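Thrombospondin related anonymous protein (Plasmodium falciparum, PDB 4F1J) probably acts in parasite cell adhesion through a von Willebrand factor type A domain, the part present here, which binds magnesium ions. Local coordinates at residues N93-L98 / I129-K134. Numbering follows the deposited sequence.
With MG (magnesium ion), chain H.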
ATOM      1  N   ASN A  93     -11.187   0.324  -7.339  1.00  9.45           N
ATOM      2  CA  ASN A  93     -10.681  -0.638  -8.308  1.00  8.82           C
ATOM      3  C   ASN A  93      -9.322  -1.158  -7.827  1.00  8.82           C
ATOM      4  O   ASN A  93      -8.284  -0.894  -8.441  1.00  8.43           O
ATOM      5  CB  ASN A  93     -10.567   0.023  -9.670  1.00  8.74           C
ATOM      6  CG  ASN A  93     -10.396  -0.966 -10.820  1.00  8.04           C
ATOM      7  OD1 ASN A  93     -10.105  -2.145 -10.641  1.00  9.62           O
ATOM      8  ND2 ASN A  93     -10.545  -0.451 -12.015  1.00  8.06           N
ATOM      9  N   LEU A  94      -9.354  -1.919  -6.738  1.00  9.28           N
ATOM     10  CA  LEU A  94      -8.143  -2.547  -6.198  1.00  9.04           C
ATOM     11  C   LEU A  94      -7.525  -3.499  -7.207  1.00  9.51           C
ATOM     12  O   LEU A  94      -6.295  -3.593  -7.307  1.00  8.88           O
ATOM     13  CB  LEU A  94      -8.440  -3.315  -4.907  1.00  8.83           C
ATOM     14  CG  LEU A  94      -7.228  -4.028  -4.273  1.00  9.73           C
ATOM     15  CD1 LEU A  94      -6.150  -3.036  -3.947  1.00 10.57           C
ATOM     16  CD2 LEU A  94      -7.651  -4.838  -3.039  1.00  8.94           C
ATOM     17  N   SER A  95      -8.350  -4.217  -7.957  1.00  8.68           N
ATOM     18  CA  SER A  95      -7.810  -5.211  -8.881  1.00  8.95           C
ATOM     19  C   SER A  95      -6.935  -4.560  -9.965  1.00  8.65           C
ATOM     20  O   SER A  95      -5.898  -5.116 -10.310  1.00  8.42           O
ATOM     21  CB  SER A  95      -8.926  -6.097  -9.456  1.00  9.56           C
ATOM     22  OG  SER A  95      -9.829  -5.338 -10.254  1.00 11.53           O
ATOM     23  N   ASP A  96      -7.294  -3.372 -10.433  1.00  8.34           N
ATOM     24  CA  ASP A  96      -6.447  -2.628 -11.378  1.00  8.90           C
ATOM     25  C   ASP A  96      -5.111  -2.187 -10.749  1.00  8.67           C
ATOM     26  O   ASP A  96      -4.064  -2.233 -11.403  1.00 10.17           O
ATOM     27  CB  ASP A  96      -7.172  -1.399 -11.949  1.00  9.15           C
ATOM     28  CG  ASP A  96      -6.448  -0.802 -13.133  1.00 10.52           C
ATOM     29  OD1 ASP A  96      -6.080  -1.572 -14.050  1.00 11.80           O
ATOM     30  OD2 ASP A  96      -6.218   0.424 -13.167  1.00 11.82           O
ATOM     31  N   ALA A  97      -5.167  -1.723  -9.510  1.00  7.96           N
ATOM     32  CA  ALA A  97      -3.951  -1.381  -8.769  1.00  7.65           C
ATOM     33  C   ALA A  97      -2.998  -2.584  -8.638  1.00  8.08           C
ATOM     34  O   ALA A  97      -1.783  -2.471  -8.813  1.00  8.45           O
ATOM     35  CB  ALA A  97      -4.334  -0.891  -7.388  1.00  7.00           C
ATOM     36  N   LEU A  98      -3.546  -3.723  -8.250  1.00  8.09           N
ATOM     37  CA  LEU A  98      -2.762  -4.971  -8.118  1.00  8.51           C
ATOM     38  C   LEU A  98      -2.236  -5.436  -9.491  1.00  9.36           C
ATOM     39  O   LEU A  98      -1.103  -5.936  -9.611  1.00  9.61           O
ATOM     40  CB  LEU A  98      -3.619  -6.060  -7.472  1.00  8.88           C
ATOM     41  CG  LEU A  98      -4.011  -5.866  -6.007  1.00  7.59           C
ATOM     42  CD1 LEU A  98      -5.118  -6.890  -5.635  1.00  9.16           C
ATOM     43  CD2 LEU A  98      -2.778  -5.981  -5.086  1.00  9.49           C
ATOM     44  N   ILE A 129     -14.244  -8.326  -5.457  1.00 16.52           N
ATOM     45  CA  ILE A 129     -13.476  -9.218  -4.588  1.00 17.79           C
ATOM     46  C   ILE A 129     -12.901 -10.395  -5.404  1.00 18.26           C
ATOM     47  O   ILE A 129     -11.742 -10.776  -5.198  1.00 18.84           O
ATOM     48  CB  ILE A 129     -14.303  -9.607  -3.318  1.00 18.23           C
ATOM     49  CG1 ILE A 129     -14.411  -8.374  -2.432  1.00 18.15           C
ATOM     50  CG2 ILE A 129     -13.658 -10.774  -2.541  1.00 18.19           C
ATOM     51  CD1 ILE A 129     -15.416  -8.465  -1.390  1.00 20.10           C
ATOM     52  N   GLN A 130     -13.677 -10.906  -6.357  1.00 18.44           N
ATOM     53  CA  GLN A 130     -13.206 -11.987  -7.231  0.50 18.83           C
ATOM     54  C   GLN A 130     -11.918 -11.622  -7.982  1.00 18.64           C
ATOM     55  O   GLN A 130     -10.921 -12.382  -7.909  1.00 19.21           O
ATOM     56  CB  GLN A 130     -14.287 -12.392  -8.235  0.50 19.25           C
ATOM     57  CG  GLN A 130     -14.022 -13.715  -8.951  0.50 20.23           C
ATOM     58  CD  GLN A 130     -14.248 -14.935  -8.072  0.50 21.34           C
ATOM     59  OE1 GLN A 130     -15.031 -14.898  -7.120  0.50 23.81           O
ATOM     60  NE2 GLN A 130     -13.566 -16.026  -8.397  0.50 21.70           N
ATOM     61  N   ASP A 131     -11.909 -10.489  -8.688  1.00 17.50           N
ATOM     62  CA  ASP A 131     -10.736 -10.115  -9.453  0.50 17.62           C
ATOM     63  C   ASP A 131      -9.587  -9.658  -8.561  1.00 17.26           C
ATOM     64  O   ASP A 131      -8.428  -9.833  -8.912  1.00 16.84           O
ATOM     65  CB  ASP A 131     -11.042  -9.032 -10.477  0.50 17.68           C
ATOM     66  CG  ASP A 131     -10.062  -9.055 -11.621  0.50 18.69           C
ATOM     67  OD1 ASP A 131      -9.717 -10.180 -12.067  0.50 20.58           O
ATOM     68  OD2 ASP A 131      -9.625  -7.971 -12.058  0.50 17.28           O
ATOM     69  N   SER A 132      -9.906  -9.080  -7.409  1.00 16.45           N
ATOM     70  CA  SER A 132      -8.863  -8.654  -6.471  1.00 16.72           C
ATOM     71  C   SER A 132      -8.141  -9.885  -5.900  1.00 17.18           C
ATOM     72  O   SER A 132      -6.892  -9.936  -5.807  1.00 16.58           O
ATOM     73  CB  SER A 132      -9.461  -7.812  -5.336  1.00 16.49           C
ATOM     74  OG  SER A 132      -9.852  -6.533  -5.817  1.00 14.20           O
ATOM     75  N   LEU A 133      -8.928 -10.891  -5.532  1.00 17.55           N
ATOM     76  CA  LEU A 133      -8.348 -12.155  -5.061  1.00 18.63           C
ATOM     77  C   LEU A 133      -7.601 -12.927  -6.135  1.00 19.15           C
ATOM     78  O   LEU A 133      -6.589 -13.562  -5.820  1.00 20.77           O
ATOM     79  CB  LEU A 133      -9.415 -13.032  -4.391  1.00 18.49           C
ATOM     80  CG  LEU A 133      -9.877 -12.568  -3.011  1.00 18.92           C
ATOM     81  CD1 LEU A 133     -11.073 -13.406  -2.534  1.00 18.64           C
ATOM     82  CD2 LEU A 133      -8.771 -12.580  -1.947  1.00 20.79           C
ATOM     83  N   LYS A 134      -8.066 -12.889  -7.382  1.00 19.20           N
ATOM     84  CA  LYS A 134      -7.383 -13.505  -8.507  1.00 19.83           C
ATOM     85  C   LYS A 134      -6.012 -12.856  -8.777  1.00 19.04           C
ATOM     86  O   LYS A 134      -4.988 -13.545  -8.873  1.00 18.74           O
ATOM     87  CB  LYS A 134      -8.248 -13.385  -9.737  1.00 20.66           C
ATOM     88  CG  LYS A 134      -7.676 -13.951 -10.977  1.00 23.37           C
ATOM     89  CD  LYS A 134      -8.781 -14.233 -11.970  1.00 26.81           C
ATOM     90  CE  LYS A 134      -8.254 -14.236 -13.373  1.00 29.06           C
ATOM     91  NZ  LYS A 134      -9.326 -14.589 -14.326  1.00 29.85           N
TER
HETATM   92 MG    MG H 306     -10.269  -6.002 -12.251  0.50 15.47          MG
HETATM   93  O   HOH W   1     -10.696  -3.901 -12.456  1.00 25.60           O
HETATM   94  O   HOH W   2      -8.357  -5.751 -12.820  1.00 17.47           O
HETATM   95  O   HOH W   3     -10.681  -6.370 -14.264  1.00 25.19           O
HETATM   96  O   HOH W   4     -12.163  -6.143 -11.600  1.00 37.93           O
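S95 CB approaches the OD2 end of the D131 carboxylate obliquely, above the plane and beyond OD2, 3.3 Å from it. A magnesium ion lies off the OD2 edge, slightly out of the carboxylate plane, on the side opposite S95 CB. OD2 binds the ion at 2.1 Å, while OD1 points away from it. D131 has two deposited conformers, and the carboxylate geometry described holds for one of them. The amide of N93, the other flat group, receives D96 N at OD1 from above its plane, 52° out of it. This is the N-cap bond of helix 94-106. Water 1 also donates to N93 OD1, which makes N93 a second-shell residue of the metal.

S95 OG is the other protein ligand, also 2.1 Å from the ion. It lies between the backbone N and the carbonyl carbon (chi1 65°), turned to the metal. Four waters complete an octahedron, with water 1 opposite D131 OD2 and water 3 opposite S95 OG. In this Rossmann-like von Willebrand factor A fold, the segments 94-98 and 129-134 of helices 94-106 and 129-141 run nearly parallel, at 17°, and strand 115-122 lies between them in sequence. The ion joins their first turns. A separate magnesium site is formed by S17, S19 and D123.

Next to the metal site, on the side of L94, S132 OG comes from helix 129-141. It is hydrogen-bonded to S128 O and lies 3.6 Å from L94 CB. S95 N is near the same OG, but the angle is too poor for a bond. One turn along, L98 CD1 rests 3.5 Å from S132 O.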